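Local coordinates for protein RcdA (Caulobacter vibrioides, PDB 3CTW) that probably acts as a protein-binding adaptor that helps deliver the cell-cycle regulator CtrA to the ClpXP protease, at residues L36-L44 and Y63-L74. Numbering follows the deposited sequence.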
ATOM      1  N   LEU A  36      -6.073   7.991 -12.888  1.00  2.00           N
ATOM      2  CA  LEU A  36      -5.733   9.178 -12.128  1.00  2.00           C
ATOM      3  C   LEU A  36      -4.240   9.243 -11.828  1.00  2.00           C
ATOM      4  O   LEU A  36      -3.622  10.302 -11.934  1.00  2.00           O
ATOM      5  CB  LEU A  36      -6.544   9.246 -10.833  1.00  2.00           C
ATOM      6  CG  LEU A  36      -7.057  10.645 -10.473  1.00  2.00           C
ATOM      7  CD1 LEU A  36      -8.189  10.502  -9.479  1.00  2.20           C
ATOM      8  CD2 LEU A  36      -5.959  11.555  -9.929  1.00  2.43           C
ATOM      9  N   VAL A  37      -3.672   8.091 -11.488  1.00  2.23           N
ATOM     10  CA  VAL A  37      -2.268   7.967 -11.203  1.00  2.73           C
ATOM     11  C   VAL A  37      -1.441   8.216 -12.463  1.00  3.35           C
ATOM     12  O   VAL A  37      -0.372   8.846 -12.397  1.00  3.72           O
ATOM     13  CB  VAL A  37      -1.955   6.582 -10.600  1.00  2.66           C
ATOM     14  CG1 VAL A  37      -0.457   6.322 -10.563  1.00  2.77           C
ATOM     15  CG2 VAL A  37      -2.552   6.474  -9.193  1.00  3.34           C
ATOM     16  N   GLU A  38      -1.932   7.744 -13.607  1.00  3.72           N
ATOM     17  CA  GLU A  38      -1.212   7.937 -14.862  1.00  4.26           C
ATOM     18  C   GLU A  38      -1.236   9.400 -15.299  1.00  4.22           C
ATOM     19  O   GLU A  38      -0.228   9.924 -15.768  1.00  4.68           O
ATOM     20  CB  GLU A  38      -1.738   7.039 -15.983  1.00  4.43           C
ATOM     21  CG  GLU A  38      -0.741   6.921 -17.125  1.00  6.39           C
ATOM     22  CD  GLU A  38      -1.206   5.976 -18.206  1.00  8.86           C
ATOM     23  OE1 GLU A  38      -2.412   6.025 -18.538  1.00 10.26           O
ATOM     24  OE2 GLU A  38      -0.369   5.197 -18.717  1.00  8.99           O
ATOM     25  N   GLU A  39      -2.371  10.063 -15.099  1.00  3.89           N
ATOM     26  CA  GLU A  39      -2.495  11.475 -15.457  1.00  3.55           C
ATOM     27  C   GLU A  39      -1.724  12.399 -14.499  1.00  3.62           C
ATOM     28  O   GLU A  39      -1.319  13.501 -14.879  1.00  3.53           O
ATOM     29  CB  GLU A  39      -3.966  11.893 -15.532  1.00  3.24           C
ATOM     30  CG  GLU A  39      -4.737  11.316 -16.693  1.00  2.50           C
ATOM     31  CD  GLU A  39      -6.142  11.905 -16.801  1.00  2.47           C
ATOM     32  OE1 GLU A  39      -7.110  11.119 -16.905  1.00  2.00           O
ATOM     33  OE2 GLU A  39      -6.280  13.152 -16.755  1.00  2.46           O
ATOM     34  N   THR A  40      -1.529  11.943 -13.265  1.00  3.67           N
ATOM     35  CA  THR A  40      -0.848  12.728 -12.255  1.00  4.02           C
ATOM     36  C   THR A  40       0.654  12.780 -12.527  1.00  4.48           C
ATOM     37  O   THR A  40       1.252  13.850 -12.538  1.00  4.17           O
ATOM     38  CB  THR A  40      -1.127  12.165 -10.867  1.00  3.87           C
ATOM     39  OG1 THR A  40      -2.523  12.300 -10.599  1.00  3.85           O
ATOM     40  CG2 THR A  40      -0.333  12.906  -9.802  1.00  3.96           C
ATOM     41  N   ALA A  41       1.248  11.614 -12.767  1.00  4.96           N
ATOM     42  CA  ALA A  41       2.672  11.519 -13.040  1.00  5.05           C
ATOM     43  C   ALA A  41       3.015  12.189 -14.360  1.00  5.24           C
ATOM     44  O   ALA A  41       4.105  12.713 -14.516  1.00  5.94           O
ATOM     45  CB  ALA A  41       3.111  10.063 -13.049  1.00  5.26           C
ATOM     46  N   ALA A  42       2.083  12.180 -15.308  1.00  5.20           N
ATOM     47  CA  ALA A  42       2.267  12.863 -16.590  1.00  5.30           C
ATOM     48  C   ALA A  42       2.202  14.391 -16.439  1.00  5.25           C
ATOM     49  O   ALA A  42       2.900  15.130 -17.139  1.00  5.39           O
ATOM     50  CB  ALA A  42       1.229  12.377 -17.605  1.00  5.26           C
ATOM     51  N   TYR A  43       1.383  14.839 -15.494  1.00  4.93           N
ATOM     52  CA  TYR A  43       1.231  16.253 -15.214  1.00  4.68           C
ATOM     53  C   TYR A  43       2.404  16.794 -14.395  1.00  4.21           C
ATOM     54  O   TYR A  43       3.012  17.790 -14.763  1.00  4.14           O
ATOM     55  CB  TYR A  43      -0.100  16.510 -14.498  1.00  4.91           C
ATOM     56  CG  TYR A  43      -0.290  17.944 -14.056  1.00  5.85           C
ATOM     57  CD1 TYR A  43      -0.635  18.935 -14.970  1.00  6.15           C
ATOM     58  CD2 TYR A  43      -0.121  18.312 -12.721  1.00  6.92           C
ATOM     59  CE1 TYR A  43      -0.807  20.257 -14.568  1.00  6.51           C
ATOM     60  CE2 TYR A  43      -0.290  19.637 -12.311  1.00  7.01           C
ATOM     61  CZ  TYR A  43      -0.639  20.599 -13.239  1.00  6.53           C
ATOM     62  OH  TYR A  43      -0.793  21.903 -12.837  1.00  6.34           O
ATOM     63  N   LEU A  44       2.707  16.134 -13.288  1.00  3.92           N
ATOM     64  CA  LEU A  44       3.753  16.584 -12.387  1.00  3.61           C
ATOM     65  C   LEU A  44       5.130  16.586 -13.022  1.00  3.88           C
ATOM     66  O   LEU A  44       5.977  17.404 -12.656  1.00  4.15           O
ATOM     67  CB  LEU A  44       3.770  15.751 -11.105  1.00  3.26           C
ATOM     68  CG  LEU A  44       2.553  15.814 -10.179  1.00  2.49           C
ATOM     69  CD1 LEU A  44       2.764  14.908  -9.019  1.00  2.00           C
ATOM     70  CD2 LEU A  44       2.268  17.215  -9.694  1.00  3.45           C
ATOM     71  N   TYR A  63       2.000  24.670  -3.989  1.00  3.53           N
ATOM     72  CA  TYR A  63       2.008  23.642  -5.023  1.00  3.52           C
ATOM     73  C   TYR A  63       2.845  22.457  -4.565  1.00  3.80           C
ATOM     74  O   TYR A  63       2.499  21.310  -4.820  1.00  3.60           O
ATOM     75  CB  TYR A  63       2.564  24.213  -6.333  1.00  3.36           C
ATOM     76  CG  TYR A  63       2.743  23.197  -7.449  1.00  2.81           C
ATOM     77  CD1 TYR A  63       1.746  22.982  -8.400  1.00  3.10           C
ATOM     78  CD2 TYR A  63       3.907  22.453  -7.547  1.00  2.03           C
ATOM     79  CE1 TYR A  63       1.914  22.045  -9.417  1.00  2.87           C
ATOM     80  CE2 TYR A  63       4.088  21.526  -8.555  1.00  2.05           C
ATOM     81  CZ  TYR A  63       3.098  21.327  -9.490  1.00  2.60           C
ATOM     82  OH  TYR A  63       3.299  20.393 -10.484  1.00  2.49           O
ATOM     83  N   ALA A  64       3.944  22.756  -3.877  1.00  4.40           N
ATOM     84  CA  ALA A  64       4.871  21.743  -3.391  1.00  4.86           C
ATOM     85  C   ALA A  64       4.207  20.788  -2.413  1.00  5.25           C
ATOM     86  O   ALA A  64       4.264  19.577  -2.605  1.00  5.43           O
ATOM     87  CB  ALA A  64       6.096  22.396  -2.762  1.00  4.66           C
ATOM     88  N   THR A  65       3.549  21.332  -1.393  1.00  5.76           N
ATOM     89  CA  THR A  65       2.937  20.506  -0.355  1.00  6.24           C
ATOM     90  C   THR A  65       1.665  19.809  -0.834  1.00  6.61           C
ATOM     91  O   THR A  65       1.374  18.693  -0.409  1.00  6.87           O
ATOM     92  CB  THR A  65       2.653  21.305   0.930  1.00  6.15           C
ATOM     93  OG1 THR A  65       1.829  22.430   0.622  1.00  6.14           O
ATOM     94  CG2 THR A  65       3.967  21.795   1.563  1.00  6.05           C
ATOM     95  N   GLU A  66       0.935  20.454  -1.740  1.00  6.96           N
ATOM     96  CA  GLU A  66      -0.283  19.866  -2.295  1.00  7.40           C
ATOM     97  C   GLU A  66      -0.016  18.788  -3.338  1.00  7.66           C
ATOM     98  O   GLU A  66      -0.872  17.934  -3.590  1.00  7.98           O
ATOM     99  CB  GLU A  66      -1.195  20.946  -2.873  1.00  7.44           C
ATOM    100  CG  GLU A  66      -1.870  21.804  -1.834  1.00  8.47           C
ATOM    101  CD  GLU A  66      -3.015  21.065  -1.159  1.00  9.78           C
ATOM    102  OE1 GLU A  66      -2.764  19.972  -0.617  1.00 10.34           O
ATOM    103  OE2 GLU A  66      -4.161  21.556  -1.182  1.00 11.19           O
ATOM    104  N   SER A  67       1.171  18.832  -3.940  1.00  7.82           N
ATOM    105  CA  SER A  67       1.624  17.772  -4.822  1.00  7.99           C
ATOM    106  C   SER A  67       1.917  16.517  -4.014  1.00  8.20           C
ATOM    107  O   SER A  67       1.627  15.411  -4.466  1.00  8.45           O
ATOM    108  CB  SER A  67       2.866  18.211  -5.602  1.00  7.95           C
ATOM    109  OG  SER A  67       2.543  19.259  -6.497  1.00  8.71           O
ATOM    110  N   MET A  68       2.447  16.702  -2.801  1.00  8.34           N
ATOM    111  CA  MET A  68       2.782  15.583  -1.914  1.00  8.51           C
ATOM    112  C   MET A  68       1.511  14.896  -1.447  1.00  8.02           C
ATOM    113  O   MET A  68       1.445  13.662  -1.391  1.00  8.05           O
ATOM    114  CB  MET A  68       3.547  16.046  -0.668  1.00  8.95           C
ATOM    115  CG  MET A  68       4.814  16.849  -0.903  1.00 11.30           C
ATOM    116  SD  MET A  68       6.142  15.983  -1.764  1.00 16.20           S
ATOM    117  CE  MET A  68       7.450  17.191  -1.587  1.00 14.78           C
ATOM    118  N   ARG A  69       0.502  15.705  -1.116  1.00  7.35           N
ATOM    119  CA  ARG A  69      -0.766  15.204  -0.612  1.00  6.85           C
ATOM    120  C   ARG A  69      -1.486  14.401  -1.685  1.00  6.40           C
ATOM    121  O   ARG A  69      -2.085  13.371  -1.395  1.00  6.34           O
ATOM    122  CB  ARG A  69      -1.654  16.347  -0.121  1.00  6.81           C
ATOM    123  CG  ARG A  69      -2.833  15.862   0.736  1.00  7.59           C
ATOM    124  CD  ARG A  69      -3.888  16.943   0.975  1.00  8.46           C
ATOM    125  NE  ARG A  69      -3.297  18.230   1.343  1.00  9.09           N
ATOM    126  CZ  ARG A  69      -2.993  18.603   2.584  1.00  9.50           C
ATOM    127  NH1 ARG A  69      -3.228  17.793   3.611  1.00  9.68           N
ATOM    128  NH2 ARG A  69      -2.450  19.796   2.797  1.00  9.74           N
ATOM    129  N   LEU A  70      -1.390  14.876  -2.921  1.00  5.80           N
ATOM    130  CA  LEU A  70      -1.978  14.214  -4.066  1.00  5.21           C
ATOM    131  C   LEU A  70      -1.356  12.827  -4.315  1.00  5.20           C
ATOM    132  O   LEU A  70      -2.077  11.841  -4.488  1.00  5.02           O
ATOM    133  CB  LEU A  70      -1.816  15.110  -5.291  1.00  4.91           C
ATOM    134  CG  LEU A  70      -2.357  14.637  -6.633  1.00  4.29           C
ATOM    135  CD1 LEU A  70      -3.859  14.528  -6.544  1.00  4.10           C
ATOM    136  CD2 LEU A  70      -1.941  15.595  -7.746  1.00  3.64           C
ATOM    137  N   THR A  71      -0.025  12.755  -4.295  1.00  4.99           N
ATOM    138  CA  THR A  71       0.675  11.510  -4.609  1.00  5.12           C
ATOM    139  C   THR A  71       0.557  10.503  -3.473  1.00  4.93           C
ATOM    140  O   THR A  71       0.461   9.301  -3.716  1.00  5.21           O
ATOM    141  CB  THR A  71       2.156  11.726  -4.947  1.00  4.94           C
ATOM    142  OG1 THR A  71       2.769  12.457  -3.889  1.00  6.68           O
ATOM    143  CG2 THR A  71       2.304  12.516  -6.216  1.00  5.01           C
ATOM    144  N   THR A  72       0.537  11.007  -2.242  1.00  4.46           N
ATOM    145  CA  THR A  72       0.322  10.169  -1.077  1.00  3.92           C
ATOM    146  C   THR A  72      -1.092   9.600  -1.082  1.00  3.83           C
ATOM    147  O   THR A  72      -1.260   8.404  -0.904  1.00  3.87           O
ATOM    148  CB  THR A  72       0.576  10.924   0.230  1.00  3.96           C
ATOM    149  OG1 THR A  72       1.863  11.552   0.180  1.00  3.32           O
ATOM    150  CG2 THR A  72       0.522   9.973   1.408  1.00  3.73           C
ATOM    151  N   ARG A  73      -2.089  10.447  -1.340  1.00  3.74           N
ATOM    152  CA  ARG A  73      -3.485  10.008  -1.401  1.00  3.85           C
ATOM    153  C   ARG A  73      -3.664   8.916  -2.455  1.00  3.82           C
ATOM    154  O   ARG A  73      -4.351   7.925  -2.217  1.00  3.72           O
ATOM    155  CB  ARG A  73      -4.417  11.184  -1.681  1.00  3.83           C
ATOM    156  CG  ARG A  73      -5.899  10.843  -1.702  1.00  5.61           C
ATOM    157  CD  ARG A  73      -6.760  12.078  -2.005  1.00  8.85           C
ATOM    158  NE  ARG A  73      -6.700  13.057  -0.921  1.00 11.24           N
ATOM    159  CZ  ARG A  73      -6.786  14.374  -1.097  1.00 13.34           C
ATOM    160  NH1 ARG A  73      -6.930  14.875  -2.321  1.00 14.12           N
ATOM    161  NH2 ARG A  73      -6.705  15.191  -0.052  1.00 14.29           N
ATOM    162  N   LEU A  74      -3.011   9.088  -3.602  1.00  3.84           N
ATOM    163  CA  LEU A  74      -3.111   8.134  -4.701  1.00  3.77           C
ATOM    164  C   LEU A  74      -2.373   6.838  -4.386  1.00  3.76           C
ATOM    165  O   LEU A  74      -2.765   5.768  -4.849  1.00  4.00           O
ATOM    166  CB  LEU A  74      -2.544   8.738  -5.982  1.00  3.92           C
ATOM    167  CG  LEU A  74      -3.371   9.796  -6.707  1.00  4.32           C
ATOM    168  CD1 LEU A  74      -2.497  10.460  -7.742  1.00  4.03           C
ATOM    169  CD2 LEU A  74      -4.614   9.202  -7.356  1.00  4.64           C
TER
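Y63 meets Y43 and L44 where two antiparallel helices of a helical bundle pack together, their segment axes 10.8 Å apart at 151°; helix 120-145 lies against both. A tyrosine is long enough to bridge this wide end: with CG anti to the backbone N (chi1 175°), its ring reaches across until OH lies 3.4 Å from L44 CD2, and Y43 CE2 approaches the Y63 ring at its edge. Y43 hydrogen-bonds its own hydroxyl to D51; the rings meet by van der Waals contact, Y43 CE2 near Y63 OH. One turn on, S67 suits the spot because it is small: its OG bonds back to Y63 O, lies above one face of the Y63 ring, offset toward its rim, and lets L44 CD2 approach to 3.8 Å. L70, buried, points CD2 tip to tip at T40 CG2, 3.7 Å away, and touches S129. T71 offers its methyl: CG2 meets L44 CD1 at 3.7 Å, and OG1 stays with its own helix. L74 ends the segment by forking between three residues, CD2 against L36 and V37, CD1 against T40. V37 also packs on M92 of the second subunit. Threonine fits a buried helix position because OG1 of T40, 3.4 Å from L74 CD1, is satisfied by a 2.6 Å hydrogen bond to L36 O, which T40 N reaches from the opposite face of the carbonyl.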